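Local structure of beta-ketothiolase BktB (Ralstonia eutropha, 4NZS) at residues Asn92-Ser97 with Met384-Gly389; Gly121-Ser126 with His355-Thr360; Ser97-Ile102 with Ile392-Glu397. The protein catalyses the condensation of acetyl-CoA with propionyl-CoA or a second acetyl-CoA into 3-oxoacyl-CoA products, supplying precursors for the bacterial polyester PHBV. All coordinates share one frame; numbering follows the deposited sequence.

Contact 1: residues Asn92-Ser97 with Met384-Gly389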
loop_
_atom_site.group_PDB
_atom_site.type_symbol
_atom_site.label_atom_id
_atom_site.label_comp_id
_atom_site.label_asym_id
_atom_site.label_seq_id
_atom_site.Cartn_x
_atom_site.Cartn_y
_atom_site.Cartn_z
ATOM N N ASN A 92 -20.834 -16.305 6.706
ATOM C CA ASN A 92 -21.156 -14.896 6.628
ATOM C C ASN A 92 -22.568 -14.574 6.176
ATOM O O ASN A 92 -22.920 -14.811 5.050
ATOM C CB ASN A 92 -20.149 -14.177 5.736
ATOM C CG ASN A 92 -20.497 -12.723 5.523
ATOM O OD1 ASN A 92 -21.277 -12.159 6.263
ATOM N ND2 ASN A 92 -19.927 -12.121 4.506
ATOM N N ARG A 93 -23.340 -13.959 7.052
ATOM C CA ARG A 93 -24.625 -13.395 6.690
ATOM C C ARG A 93 -24.715 -11.975 7.191
ATOM O O ARG A 93 -25.718 -11.577 7.744
ATOM C CB ARG A 93 -25.802 -14.222 7.189
ATOM C CG ARG A 93 -27.042 -14.041 6.329
ATOM C CD ARG A 93 -28.303 -14.594 6.962
ATOM N NE ARG A 93 -28.340 -16.043 6.891
ATOM C CZ ARG A 93 -28.872 -16.724 5.890
ATOM N NH1 ARG A 93 -29.427 -16.091 4.882
ATOM N NH2 ARG A 93 -28.849 -18.040 5.905
ATOM N N LEU A 94 -23.633 -11.233 7.019
ATOM C CA LEU A 94 -23.584 -9.836 7.402
ATOM C C LEU A 94 -23.877 -9.698 8.889
ATOM O O LEU A 94 -23.264 -10.371 9.694
ATOM C CB LEU A 94 -24.525 -8.997 6.534
ATOM C CG LEU A 94 -24.011 -8.588 5.175
ATOM C CD1 LEU A 94 -22.834 -7.654 5.312
ATOM C CD2 LEU A 94 -23.658 -9.809 4.356
ATOM N N CYS A 95 -24.829 -8.845 9.230
ATOM C CA CYS A 95 -25.168 -8.514 10.591
ATOM C C CYS A 95 -25.636 -9.741 11.336
ATOM O O CYS A 95 -25.482 -9.834 12.538
ATOM C CB CYS A 95 -26.237 -7.440 10.589
ATOM S SG CYS A 95 -25.864 -6.111 9.449
ATOM N N GLY A 96 -26.224 -10.671 10.602
ATOM C CA GLY A 96 -26.826 -11.849 11.172
ATOM C C GLY A 96 -25.920 -13.047 11.326
ATOM O O GLY A 96 -26.359 -14.114 11.698
ATOM N N SER A 97 -24.650 -12.864 11.027
ATOM C CA SER A 97 -23.723 -13.971 10.940
ATOM C C SER A 97 -23.596 -14.740 12.258
ATOM O O SER A 97 -23.548 -15.953 12.260
ATOM C CB SER A 97 -22.351 -13.466 10.482
ATOM O OG SER A 97 -22.390 -12.945 9.179
ATOM N N MET A 384 -32.199 -10.123 14.368
ATOM C CA MET A 384 -31.625 -8.868 13.893
ATOM C C MET A 384 -31.820 -8.747 12.391
ATOM O O MET A 384 -32.085 -9.770 11.704
ATOM C CB MET A 384 -30.118 -8.761 14.215
ATOM C CG MET A 384 -29.244 -9.814 13.532
ATOM S SD MET A 384 -28.754 -11.009 14.769
ATOM C CE MET A 384 -27.810 -12.203 13.900
ATOM N N CYS A 385 -31.676 -7.504 11.901
ATOM C CA CYS A 385 -31.725 -7.204 10.473
ATOM C C CYS A 385 -30.358 -7.441 9.935
ATOM O O CYS A 385 -29.383 -7.270 10.665
ATOM C CB CYS A 385 -32.082 -5.749 10.226
ATOM S SG CYS A 385 -31.035 -4.660 11.192
ATOM N N ILE A 386 -30.299 -7.868 8.680
ATOM C CA ILE A 386 -29.056 -8.199 8.003
ATOM C C ILE A 386 -28.874 -7.318 6.791
ATOM O O ILE A 386 -29.749 -7.225 5.947
ATOM C CB ILE A 386 -29.063 -9.652 7.509
ATOM C CG1 ILE A 386 -29.444 -10.596 8.633
ATOM C CG2 ILE A 386 -27.709 -10.040 6.949
ATOM C CD1 ILE A 386 -29.603 -12.024 8.179
ATOM N N GLY A 387 -27.708 -6.721 6.666
ATOM C CA GLY A 387 -27.484 -5.791 5.589
ATOM C C GLY A 387 -27.664 -6.504 4.269
ATOM O O GLY A 387 -27.434 -7.698 4.163
ATOM N N GLY A 388 -28.125 -5.773 3.268
ATOM C CA GLY A 388 -28.404 -6.366 1.984
ATOM C C GLY A 388 -29.803 -6.907 1.847
ATOM O O GLY A 388 -30.117 -7.553 0.860
ATOM N N GLY A 389 -30.652 -6.612 2.820
ATOM C CA GLY A 389 -32.017 -7.101 2.807
ATOM C C GLY A 389 -32.298 -8.473 3.381
ATOM O O GLY A 389 -32.944 -9.279 2.748
#

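Contact 2: residues Gly121-Ser126 with His355-Thr360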
loop_
_atom_site.group_PDB
_atom_site.type_symbol
_atom_site.label_atom_id
_atom_site.label_comp_id
_atom_site.label_asym_id
_atom_site.label_seq_id
_atom_site.Cartn_x
_atom_site.Cartn_y
_atom_site.Cartn_z
ATOM N N GLY A 121 -18.986 -16.276 17.179
ATOM C CA GLY A 121 -18.591 -15.304 16.178
ATOM C C GLY A 121 -17.481 -14.382 16.620
ATOM O O GLY A 121 -17.287 -14.209 17.804
ATOM N N ALA A 122 -16.768 -13.763 15.689
ATOM C CA ALA A 122 -15.800 -12.746 16.089
ATOM C C ALA A 122 -15.680 -11.666 15.028
ATOM O O ALA A 122 -15.711 -11.960 13.820
ATOM C CB ALA A 122 -14.440 -13.379 16.379
ATOM N N GLU A 123 -15.511 -10.424 15.488
ATOM C CA GLU A 123 -15.478 -9.279 14.581
ATOM C C GLU A 123 -14.635 -8.192 15.179
ATOM O O GLU A 123 -14.898 -7.802 16.303
ATOM C CB GLU A 123 -16.871 -8.700 14.357
ATOM C CG GLU A 123 -16.954 -7.772 13.163
ATOM C CD GLU A 123 -17.102 -8.562 11.865
ATOM O OE1 GLU A 123 -16.178 -8.516 11.002
ATOM O OE2 GLU A 123 -18.157 -9.251 11.723
ATOM N N SER A 124 -13.623 -7.719 14.447
ATOM C CA SER A 124 -12.699 -6.685 14.913
ATOM C C SER A 124 -12.679 -5.590 13.931
ATOM O O SER A 124 -11.785 -5.510 13.120
ATOM C CB SER A 124 -11.270 -7.156 15.028
ATOM O OG SER A 124 -10.546 -6.208 15.825
ATOM N N MET A 125 -13.678 -4.732 13.989
ATOM C CA MET A 125 -13.725 -3.604 13.093
ATOM C C MET A 125 -12.493 -2.712 13.271
ATOM O O MET A 125 -12.007 -2.151 12.338
ATOM C CB MET A 125 -15.054 -2.837 13.304
ATOM C CG MET A 125 -16.263 -3.735 13.082
ATOM S SD MET A 125 -17.845 -2.956 13.166
ATOM C CE MET A 125 -18.241 -2.736 11.455
ATOM N N SER A 126 -11.874 -2.644 14.424
ATOM C CA SER A 126 -10.717 -1.754 14.474
ATOM C C SER A 126 -9.641 -2.237 13.559
ATOM O O SER A 126 -8.876 -1.439 13.028
ATOM C CB SER A 126 -10.127 -1.646 15.890
ATOM O OG SER A 126 -11.101 -1.368 16.889
ATOM N N HIS A 355 -21.828 -2.813 18.039
ATOM C CA HIS A 355 -22.295 -3.693 16.996
ATOM C C HIS A 355 -21.129 -4.266 16.183
ATOM O O HIS A 355 -20.957 -3.945 15.010
ATOM C CB HIS A 355 -23.294 -2.957 16.111
ATOM C CG HIS A 355 -24.008 -3.858 15.162
ATOM N ND1 HIS A 355 -24.612 -3.408 14.005
ATOM C CD2 HIS A 355 -24.142 -5.206 15.154
ATOM C CE1 HIS A 355 -25.127 -4.437 13.351
ATOM N NE2 HIS A 355 -24.849 -5.539 14.025
ATOM N N PRO A 356 -20.349 -5.169 16.814
ATOM C CA PRO A 356 -19.341 -5.985 16.196
ATOM C C PRO A 356 -19.941 -6.919 15.208
ATOM O O PRO A 356 -20.152 -8.118 15.485
ATOM C CB PRO A 356 -18.784 -6.790 17.362
ATOM C CG PRO A 356 -19.903 -6.875 18.287
ATOM C CD PRO A 356 -20.501 -5.513 18.226
ATOM N N ILE A 357 -20.231 -6.368 14.055
ATOM C CA ILE A 357 -21.249 -6.990 13.193
ATOM C C ILE A 357 -21.344 -8.526 13.190
ATOM O O ILE A 357 -22.391 -9.095 13.437
ATOM C CB ILE A 357 -21.155 -6.464 11.750
ATOM C CG1 ILE A 357 -19.759 -6.663 11.206
ATOM C CG2 ILE A 357 -21.506 -4.967 11.712
ATOM C CD1 ILE A 357 -19.502 -5.864 9.956
ATOM N N GLY A 358 -20.253 -9.218 12.937
ATOM C CA GLY A 358 -20.348 -10.675 12.710
ATOM C C GLY A 358 -20.411 -11.479 13.993
ATOM O O GLY A 358 -20.650 -12.676 13.957
ATOM N N ALA A 359 -20.152 -10.833 15.116
ATOM C CA ALA A 359 -20.245 -11.489 16.380
ATOM C C ALA A 359 -21.603 -11.205 16.990
ATOM O O ALA A 359 -22.145 -11.988 17.768
ATOM C CB ALA A 359 -19.121 -11.008 17.318
ATOM N N THR A 360 -22.149 -10.051 16.642
ATOM C CA THR A 360 -23.357 -9.568 17.261
ATOM C C THR A 360 -24.403 -10.589 17.395
ATOM O O THR A 360 -24.879 -10.789 18.455
ATOM C CB THR A 360 -23.890 -8.365 16.525
ATOM O OG1 THR A 360 -23.114 -7.236 16.935
ATOM C CG2 THR A 360 -25.280 -8.112 16.928
#

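Contact 3: residues Ser97-Ile102 with Ile392-Glu397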
loop_
_atom_site.group_PDB
_atom_site.type_symbol
_atom_site.label_atom_id
_atom_site.label_comp_id
_atom_site.label_asym_id
_atom_site.label_seq_id
_atom_site.Cartn_x
_atom_site.Cartn_y
_atom_site.Cartn_z
ATOM N N SER A 97 -24.650 -12.864 11.027
ATOM C CA SER A 97 -23.723 -13.971 10.940
ATOM C C SER A 97 -23.596 -14.740 12.258
ATOM O O SER A 97 -23.548 -15.953 12.260
ATOM C CB SER A 97 -22.351 -13.466 10.482
ATOM O OG SER A 97 -22.390 -12.945 9.179
ATOM N N GLY A 98 -23.559 -14.032 13.372
ATOM C CA GLY A 98 -23.390 -14.677 14.653
ATOM C C GLY A 98 -24.488 -15.632 15.063
ATOM O O GLY A 98 -24.212 -16.694 15.570
ATOM N N LEU A 99 -25.730 -15.252 14.833
ATOM C CA LEU A 99 -26.845 -16.135 15.085
ATOM C C LEU A 99 -26.808 -17.260 14.080
ATOM O O LEU A 99 -26.948 -18.439 14.371
ATOM C CB LEU A 99 -28.138 -15.360 14.908
ATOM C CG LEU A 99 -29.455 -15.921 15.397
ATOM C CD1 LEU A 99 -29.260 -16.749 16.659
ATOM C CD2 LEU A 99 -30.364 -14.746 15.674
ATOM N N GLN A 100 -26.631 -16.863 12.855
ATOM C CA GLN A 100 -26.599 -17.809 11.803
ATOM C C GLN A 100 -25.600 -18.924 12.095
ATOM O O GLN A 100 -25.788 -20.094 11.705
ATOM C CB GLN A 100 -26.228 -17.047 10.546
ATOM C CG GLN A 100 -25.932 -17.926 9.373
ATOM C CD GLN A 100 -27.102 -18.781 9.090
ATOM O OE1 GLN A 100 -28.067 -18.319 8.496
ATOM N NE2 GLN A 100 -27.033 -20.040 9.522
ATOM N N ALA A 101 -24.501 -18.550 12.733
ATOM C CA ALA A 101 -23.506 -19.555 13.132
ATOM C C ALA A 101 -24.106 -20.412 14.203
ATOM O O ALA A 101 -23.981 -21.616 14.182
ATOM C CB ALA A 101 -22.216 -18.918 13.613
ATOM N N ILE A 102 -24.766 -19.788 15.153
ATOM C CA ILE A 102 -25.529 -20.575 16.086
ATOM C C ILE A 102 -26.433 -21.564 15.332
ATOM O O ILE A 102 -26.305 -22.783 15.515
ATOM C CB ILE A 102 -26.308 -19.664 17.039
ATOM C CG1 ILE A 102 -25.547 -19.559 18.355
ATOM C CG2 ILE A 102 -27.690 -20.203 17.318
ATOM C CD1 ILE A 102 -24.211 -18.921 18.195
ATOM N N ILE A 392 -32.869 -12.445 10.469
ATOM C CA ILE A 392 -32.752 -13.799 11.071
ATOM C C ILE A 392 -33.394 -13.799 12.417
ATOM O O ILE A 392 -33.525 -12.725 13.023
ATOM C CB ILE A 392 -31.282 -14.327 11.174
ATOM C CG1 ILE A 392 -31.252 -15.886 11.226
ATOM C CG2 ILE A 392 -30.548 -13.690 12.362
ATOM C CD1 ILE A 392 -29.919 -16.539 10.863
ATOM N N ALA A 393 -33.807 -14.995 12.880
ATOM C CA ALA A 393 -34.448 -15.150 14.195
ATOM C C ALA A 393 -34.420 -16.559 14.718
ATOM O O ALA A 393 -34.611 -17.523 13.987
ATOM C CB ALA A 393 -35.882 -14.714 14.129
ATOM N N ALA A 394 -34.244 -16.669 16.020
ATOM C CA ALA A 394 -34.453 -17.921 16.693
ATOM C C ALA A 394 -35.194 -17.655 17.981
ATOM O O ALA A 394 -35.251 -16.502 18.465
ATOM C CB ALA A 394 -33.122 -18.573 16.982
ATOM N N ILE A 395 -35.794 -18.712 18.526
ATOM C CA ILE A 395 -36.347 -18.629 19.880
ATOM C C ILE A 395 -35.953 -19.853 20.692
ATOM O O ILE A 395 -35.849 -20.959 20.152
ATOM C CB ILE A 395 -37.878 -18.407 19.907
ATOM C CG1 ILE A 395 -38.604 -19.397 19.008
ATOM C CG2 ILE A 395 -38.247 -17.015 19.423
ATOM C CD1 ILE A 395 -39.854 -19.918 19.654
ATOM N N PHE A 396 -35.713 -19.613 21.982
ATOM C CA PHE A 396 -35.316 -20.643 22.930
ATOM C C PHE A 396 -36.231 -20.631 24.123
ATOM O O PHE A 396 -36.988 -19.674 24.359
ATOM C CB PHE A 396 -33.923 -20.389 23.475
ATOM C CG PHE A 396 -32.933 -20.000 22.434
ATOM C CD1 PHE A 396 -32.861 -18.684 21.997
ATOM C CD2 PHE A 396 -32.082 -20.944 21.882
ATOM C CE1 PHE A 396 -31.950 -18.312 21.037
ATOM C CE2 PHE A 396 -31.169 -20.576 20.922
ATOM C CZ PHE A 396 -31.102 -19.257 20.506
ATOM N N GLU A 397 -36.080 -21.681 24.917
ATOM C CA GLU A 397 -37.049 -22.043 25.929
ATOM C C GLU A 397 -36.206 -22.379 27.148
ATOM O O GLU A 397 -35.374 -23.275 27.047
ATOM C CB GLU A 397 -37.813 -23.279 25.417
ATOM C CG GLU A 397 -39.257 -23.452 25.862
ATOM C CD GLU A 397 -39.648 -24.922 25.936
ATOM O OE1 GLU A 397 -40.018 -25.510 24.890
ATOM O OE2 GLU A 397 -39.555 -25.496 27.051
#

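Contact 1: residues Asn92-Ser97 with Met384-Gly389
Arg-93 opens the contact with the aliphatic part of its chain, which crosses Ile-386: its CG lies 3.7 Å from the terminal methyl CD1. The guanidinium carries on past this residue to Gln-390 through NH1 and to Gln-100 through NH2. One residue on, Leu-94 packs through CB against the other branch of Ile-386, CG2, at 3.4 Å. Its backbone is set by an Asx turn, Asn-92 OD1 accepting from Leu-94 N at 2.6 Å in a nearly straight bond (165°). Cys-95, by analogy with related thiolases the residue that forms the acyl-thioester intermediate, meets the second segment closely. Its CB sits 3.2 Å from Cys-385 O, and with SG anti to the carbonyl carbon (chi1 -46°) the sulfur reaches the backbone of Gly-387, whose N makes a weak hydrogen bond to SG at 3.4 Å. Gly-96 follows, its N 3.8 Å from Ile-386 CG1; a CB here would run into Ile-386 CD1, and Met-384 CG comes near Gly-96 CA. Ser-97 points away, yet its OG stabilises the turn by donating to Leu-94 O at 2.8 Å, on the same face of that carbonyl as Ser-97 N. The turn and the end of strand 379-386 thus bring together the probable nucleophile and Cys-385, a predicted proton acceptor, with SG atoms of Cys-95 and Cys-385 5.7 Å apart. As in other thiolases, the N-H groups of Cys-95 and Gly-387 probably form an oxyanion hole for the thioester carbonyl once the sulfur is acylated.

Contact 2: residues Gly121-Ser126 with His355-Thr360
Pro-356 O, which rests 3.5 Å from Glu-123 CB, is gripped by two backbone donors of the opening turn of helix 357-375: Ala-359 N at 2.7 Å and Thr-360 N at 3.0 Å. Glu-123 reaches out from strand 116-124 with CG anti to its backbone N (chi1 -164°) and a bend at chi2, which carries the carboxylate across the CG1 branch of Ile-357 to Gly-358. OE2 is modelled improbably close to Gly-358 N, so the details of that bond are doubtful. The carboxylate is also held by the backbone N-H groups of Val-62 and Ile-63. Further along, the Met-125 methyl CE meets Ile-357 CD1 at 3.7 Å, the two chains crossing nearly at a right angle. Ile-357 CG2 in turn sits 4.0 Å above the centre of the imidazole of His-355, a predicted proton acceptor, while Thr-360 CB lies in plane at the ring edge. At the far end Ala-359 CB packs 3.7 Å from Gly-121 O; a CB on Gly-121 would collide with Gly-358 O. A buried carboxylate with two backbone N-H partners, Val-62 and Ile-63, and pointed at the N-terminal part of a helix would be expected to favour the ionised form.

Contact 3: residues Ser97-Ile102 with Ile392-Glu397
Leu-99 and Ile-392 carry the apolar side of this contact, where helix 97-110 passes over strand 390-398. Leu-99 CD2 presses on Ile-392 CG2 at a tight 3.5 Å, while the other leucine methyl, CD1, extends along the strand to Ala-394 CB at 4.3 Å. Ile-392 works as a fork: with CG1 anti to its backbone N (chi1 -156°), CG2 is left for Leu-99 and CD1 is sent to the neighbouring Gln-100. There CD1 lies 3.7 Å from Gln-100 CB and 3.5 Å from Gln-100 OE1, the glutamine being bent at chi2 so that its amide curls round the methyl. The segment axes come within 8.6 Å and are inclined at 48°, a separation spanned by side chains, with Ile-392 CD1 reaching the helix backbone at Gln-100 CA. No hydrogen bond joins the two segments themselves; Gln-100 OE1 accepts from Arg-93 NH2 and from His-287 NE2 on the adjacent strand 280-289, while Ile-392 pairs through its backbone with Met-384. In the layered thiolase fold this helix lies in the buried layer between two sheets. Because two donors satisfy the buried amide oxygen, it can lie against a methyl without forfeiting its hydrogen bonds, and an otherwise apolar interface accommodates a polar group.

The three contacts sit together in the buried middle of the subunit, with centres about 12 Å apart between contact 1 and each of the others and about 15 Å between contacts 2 and 3. Each pairs a piece of the N-terminal thiolase domain with one of the C-terminal domain. In chain order 92-97, 97-102 and 121-126 are followed by 355-360, 384-389 and 392-397, so contacts 1 and 3 interlock while contact 2 lies within both spans. All three reach the same mixed sheet, contact 2 through strand 116-124, contacts 1 and 3, which share Ser-97, through adjacent strands 379-386 and 390-398. Together they assemble Cys-95, His-355 and Cys-385, the probable catalytic residues, between the two halves.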